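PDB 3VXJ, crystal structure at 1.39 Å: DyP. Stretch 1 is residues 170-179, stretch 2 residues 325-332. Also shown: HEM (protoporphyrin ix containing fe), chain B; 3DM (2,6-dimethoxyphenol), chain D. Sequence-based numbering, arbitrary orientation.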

# COMPACT_ATOMS: atom_id res chain seq x y z
N LEU A 170 -3.88 -8.40 -9.97
CA LEU A 170 -4.75 -8.43 -8.79
C LEU A 170 -3.97 -8.00 -7.55
O LEU A 170 -2.91 -8.54 -7.26
CB LEU A 170 -5.37 -9.83 -8.57
CG LEU A 170 -6.39 -9.97 -7.43
CD1 LEU A 170 -7.62 -9.08 -7.63
CD2 LEU A 170 -6.81 -11.42 -7.32
N ASP A 171 -4.49 -7.00 -6.85
CA ASP A 171 -3.82 -6.38 -5.70
C ASP A 171 -4.72 -6.49 -4.46
O ASP A 171 -5.94 -6.34 -4.55
CB ASP A 171 -3.52 -4.91 -6.02
CG ASP A 171 -2.58 -4.26 -5.02
OD1 ASP A 171 -1.95 -4.97 -4.20
OD2 ASP A 171 -2.47 -3.01 -5.04
N GLY A 172 -4.11 -6.75 -3.31
CA GLY A 172 -4.84 -6.88 -2.05
C GLY A 172 -5.15 -8.32 -1.65
O GLY A 172 -6.17 -8.60 -1.00
N ILE A 173 -4.26 -9.23 -2.03
CA ILE A 173 -4.39 -10.65 -1.71
C ILE A 173 -3.80 -10.95 -0.34
O ILE A 173 -4.46 -11.56 0.52
CB ILE A 173 -3.67 -11.52 -2.76
CG1 ILE A 173 -4.36 -11.37 -4.12
CG2 ILE A 173 -3.60 -12.99 -2.31
CD1 ILE A 173 -3.57 -11.94 -5.27
N SER A 174 -2.54 -10.55 -0.14
CA SER A 174 -1.79 -10.93 1.06
C SER A 174 -1.74 -9.83 2.12
O SER A 174 -1.14 -8.78 1.90
CB SER A 174 -0.38 -11.38 0.68
OG SER A 174 0.28 -11.86 1.83
N GLN A 175 -2.32 -10.10 3.28
CA GLN A 175 -2.35 -9.18 4.40
C GLN A 175 -2.07 -9.96 5.67
O GLN A 175 -2.43 -11.14 5.77
CB GLN A 175 -3.73 -8.52 4.54
CG GLN A 175 -4.31 -7.87 3.29
CD GLN A 175 -3.77 -6.46 3.00
OE1 GLN A 175 -2.86 -5.96 3.65
NE2 GLN A 175 -4.34 -5.83 1.98
N PRO A 176 -1.44 -9.33 6.67
CA PRO A 176 -1.29 -10.01 7.95
C PRO A 176 -2.63 -10.11 8.66
O PRO A 176 -3.54 -9.33 8.39
CB PRO A 176 -0.33 -9.09 8.73
CG PRO A 176 -0.57 -7.73 8.13
CD PRO A 176 -0.88 -7.96 6.68
N SER A 177 -2.74 -11.08 9.56
CA SER A 177 -3.90 -11.18 10.43
C SER A 177 -3.43 -10.90 11.85
O SER A 177 -2.45 -11.49 12.30
CB SER A 177 -4.50 -12.58 10.34
OG SER A 177 -5.69 -12.69 11.10
N VAL A 178 -4.11 -10.00 12.55
CA VAL A 178 -3.74 -9.74 13.94
C VAL A 178 -4.56 -10.59 14.90
O VAL A 178 -5.74 -10.88 14.65
CB VAL A 178 -3.84 -8.24 14.33
CG1 VAL A 178 -2.91 -7.39 13.47
CG2 VAL A 178 -5.27 -7.73 14.25
N THR A 179 -3.93 -11.00 16.00
CA THR A 179 -4.64 -11.66 17.08
C THR A 179 -5.40 -10.61 17.89
O THR A 179 -5.12 -9.41 17.78
CB THR A 179 -3.68 -12.44 18.02
OG1 THR A 179 -2.77 -11.54 18.66
CG2 THR A 179 -2.89 -13.47 17.24
N PHE A 325 7.96 -7.12 10.41
CA PHE A 325 7.95 -6.34 9.17
C PHE A 325 6.70 -6.48 8.34
O PHE A 325 6.67 -6.06 7.18
CB PHE A 325 9.22 -6.64 8.35
CG PHE A 325 10.46 -6.68 9.18
CD1 PHE A 325 10.96 -5.52 9.76
CD2 PHE A 325 11.11 -7.89 9.41
CE1 PHE A 325 12.11 -5.56 10.56
CE2 PHE A 325 12.26 -7.94 10.20
CZ PHE A 325 12.76 -6.77 10.78
N HIS A 326 5.64 -7.03 8.93
CA HIS A 326 4.35 -7.11 8.27
C HIS A 326 3.60 -5.80 8.39
O HIS A 326 3.76 -5.06 9.36
CB HIS A 326 3.53 -8.27 8.83
CG HIS A 326 4.14 -9.61 8.55
ND1 HIS A 326 4.13 -10.19 7.30
CD2 HIS A 326 4.80 -10.48 9.35
CE1 HIS A 326 4.75 -11.36 7.34
NE2 HIS A 326 5.17 -11.55 8.58
N ALA A 327 2.77 -5.50 7.39
CA ALA A 327 1.97 -4.28 7.40
C ALA A 327 0.70 -4.50 6.59
O ALA A 327 0.67 -5.38 5.72
CB ALA A 327 2.78 -3.12 6.82
N MET A 328 -0.33 -3.70 6.87
CA MET A 328 -1.61 -3.74 6.14
C MET A 328 -1.56 -2.77 4.98
O MET A 328 -1.04 -1.66 5.12
CB MET A 328 -2.76 -3.32 7.05
CG MET A 328 -3.02 -4.21 8.25
SD MET A 328 -3.71 -5.81 7.79
CE MET A 328 -4.33 -6.34 9.38
N ARG A 329 -2.15 -3.14 3.85
CA ARG A 329 -2.29 -2.21 2.73
C ARG A 329 -3.74 -1.99 2.35
O ARG A 329 -4.56 -2.92 2.38
CB ARG A 329 -1.51 -2.71 1.51
CG ARG A 329 -0.02 -2.76 1.70
CD ARG A 329 0.67 -3.57 0.60
NE ARG A 329 0.20 -4.96 0.64
CZ ARG A 329 -0.42 -5.59 -0.36
NH1 ARG A 329 -0.59 -4.99 -1.53
NH2 ARG A 329 -0.85 -6.84 -0.20
N SER A 330 -4.05 -0.74 2.00
CA SER A 330 -5.39 -0.39 1.54
C SER A 330 -5.32 0.58 0.36
O SER A 330 -5.91 1.67 0.38
CB SER A 330 -6.21 0.22 2.67
OG SER A 330 -7.59 0.18 2.36
N SER A 331 -4.57 0.18 -0.66
CA SER A 331 -4.33 1.03 -1.82
C SER A 331 -5.49 0.98 -2.80
O SER A 331 -6.27 0.02 -2.83
CB SER A 331 -3.06 0.56 -2.52
OG SER A 331 -1.97 0.54 -1.60
N ILE A 332 -5.59 2.01 -3.64
CA ILE A 332 -6.59 2.03 -4.70
C ILE A 332 -5.98 2.62 -5.97
O ILE A 332 -5.24 3.61 -5.91
CB ILE A 332 -7.87 2.81 -4.25
CG1 ILE A 332 -9.01 2.57 -5.25
CG2 ILE A 332 -7.58 4.30 -4.05
CD1 ILE A 332 -10.37 3.08 -4.79
CHA HEM B . 1.86 -7.04 -2.89
CHB HEM B . 1.41 -4.05 -6.66
CHC HEM B . 3.94 -0.66 -4.32
CHD HEM B . 4.37 -3.62 -0.52
C1A HEM B . 1.54 -6.54 -4.12
C2A HEM B . 0.86 -7.26 -5.17
C3A HEM B . 0.74 -6.43 -6.22
C4A HEM B . 1.33 -5.16 -5.85
CMA HEM B . 0.08 -6.72 -7.58
CAA HEM B . 0.42 -8.74 -5.08
CBA HEM B . -0.97 -8.98 -4.49
CGA HEM B . -1.05 -8.76 -3.00
O1A HEM B . -0.51 -9.56 -2.21
O2A HEM B . -1.71 -7.76 -2.59
C1B HEM B . 2.04 -2.86 -6.35
C2B HEM B . 2.12 -1.70 -7.22
C3B HEM B . 2.82 -0.76 -6.57
C4B HEM B . 3.18 -1.30 -5.27
CMB HEM B . 1.51 -1.64 -8.64
CAB HEM B . 3.18 0.67 -7.03
CBB HEM B . 2.46 1.32 -7.96
C1C HEM B . 4.31 -1.18 -3.11
C2C HEM B . 5.16 -0.53 -2.13
C3C HEM B . 5.30 -1.36 -1.08
C4C HEM B . 4.53 -2.55 -1.38
CMC HEM B . 5.77 0.87 -2.31
CAC HEM B . 6.09 -1.15 0.23
CBC HEM B . 7.27 -0.51 0.25
C1D HEM B . 3.68 -4.77 -0.80
C2D HEM B . 3.46 -5.81 0.17
C3D HEM B . 2.70 -6.87 -0.56
C4D HEM B . 2.52 -6.37 -1.90
CMD HEM B . 3.90 -5.89 1.64
CAD HEM B . 2.25 -8.21 0.06
CBD HEM B . 3.45 -9.15 0.01
CGD HEM B . 3.13 -10.48 0.64
O1D HEM B . 3.38 -11.52 -0.03
O2D HEM B . 2.63 -10.52 1.79
NA HEM B . 1.83 -5.28 -4.58
NB HEM B . 2.73 -2.60 -5.18
NC HEM B . 3.98 -2.43 -2.63
ND HEM B . 3.08 -5.11 -2.01
FE HEM B . 2.97 -3.87 -3.63
O1 3DM D . 4.50 -14.20 5.78
C1 3DM D . 5.39 -15.18 6.15
C2 3DM D . 6.58 -14.88 6.82
O2 3DM D . 6.85 -13.57 7.11
C7 3DM D . 8.21 -13.23 7.44
C3 3DM D . 7.44 -15.92 7.18
C4 3DM D . 7.14 -17.24 6.84
C5 3DM D . 5.95 -17.55 6.18
C6 3DM D . 5.08 -16.51 5.83
O3 3DM D . 3.91 -16.74 5.17
C8 3DM D . 3.73 -18.05 4.56
O HOH W 1 -0.89 -1.93 -2.73
O HOH W 2 0.03 -6.37 3.23
O HOH W 3 1.23 -3.23 -2.90

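Two mostly irregular segments, each with a short strand at 177-178 or 328-329 and 150 or more residues apart in sequence, meet beside the heme and bury 463 Å² between them. Their end-to-end directions differ by 137°, so they run roughly against each other but obliquely, and the CA atoms lie 5.8 Å apart at Q175 and M328, 6.3 Å at P176 and H326, and 7.2 Å at G172 and R329. No backbone-to-backbone hydrogen bond joins them; side chains bridge the gap instead. G172 has phi/psi of 97/32, where a CB would jam against the carbonyl O of D171, so the turn itself calls for glycine. This turn directs the backbone N atoms of G172 and I173 to heme O2A, at 2.7 and 3.0 Å, and S174 N to heme O1A at 3.1 Å.

The Q175 side chain (chi1 and chi2 both m) pairs with the backbone of R329. Its CA-to-CB bond points sideways, but the amide end comes nearer and takes both backbone polar groups of R329: R329 N donates to Q175 OE1 at 2.9 Å, nearly straight at 169°, and Q175 NE2 donates to R329 O, also at 2.9 Å but more bent at 133°.

R329 contributes the largest covered area, 106 Å². Its guanidinium reaches the first stretch at its edge, where NH1 forms a salt bridge with D171 OD1 at 3.0 Å and NH2 donates to the carbonyl S174 O at 2.9 Å. Q175 NE2 lies over one face of the group and heme C3D over the opposite face. NH2 also donates to heme O2A at 2.7 Å, while the bond from NH1 to O2A, 3.2 Å, is weak. The same propionate oxygen thus receives protons from both stretches. NH1 further donates to water 3, 2.9 Å away, whose oxygen is 2.0 Å from the heme FE, linking the arginine to the metal through one water.

Two other waters fill the seam. Water 1 donates to D171 OD2 at 3.0 Å and is hydrogen-bonded to S331 OG at 2.9 Å. Water 2 accepts from R329 NE at 3.0 Å and lies near Q175 OE1.

Farther along, the contact becomes mostly apolar. P176 points toward the second stretch, its CG 3.7 Å from M328 SD and its CB 3.9 Å from H326 CB. The M328 methyl CE sits 3.2 Å from the carbonyl P176 O. More loosely, M328 CE packs 4.5 Å from V178 CG1. H326 starts toward the proline, but its ring leads away, bringing NE2 within 3.0 Å of dimethoxyphenol O2.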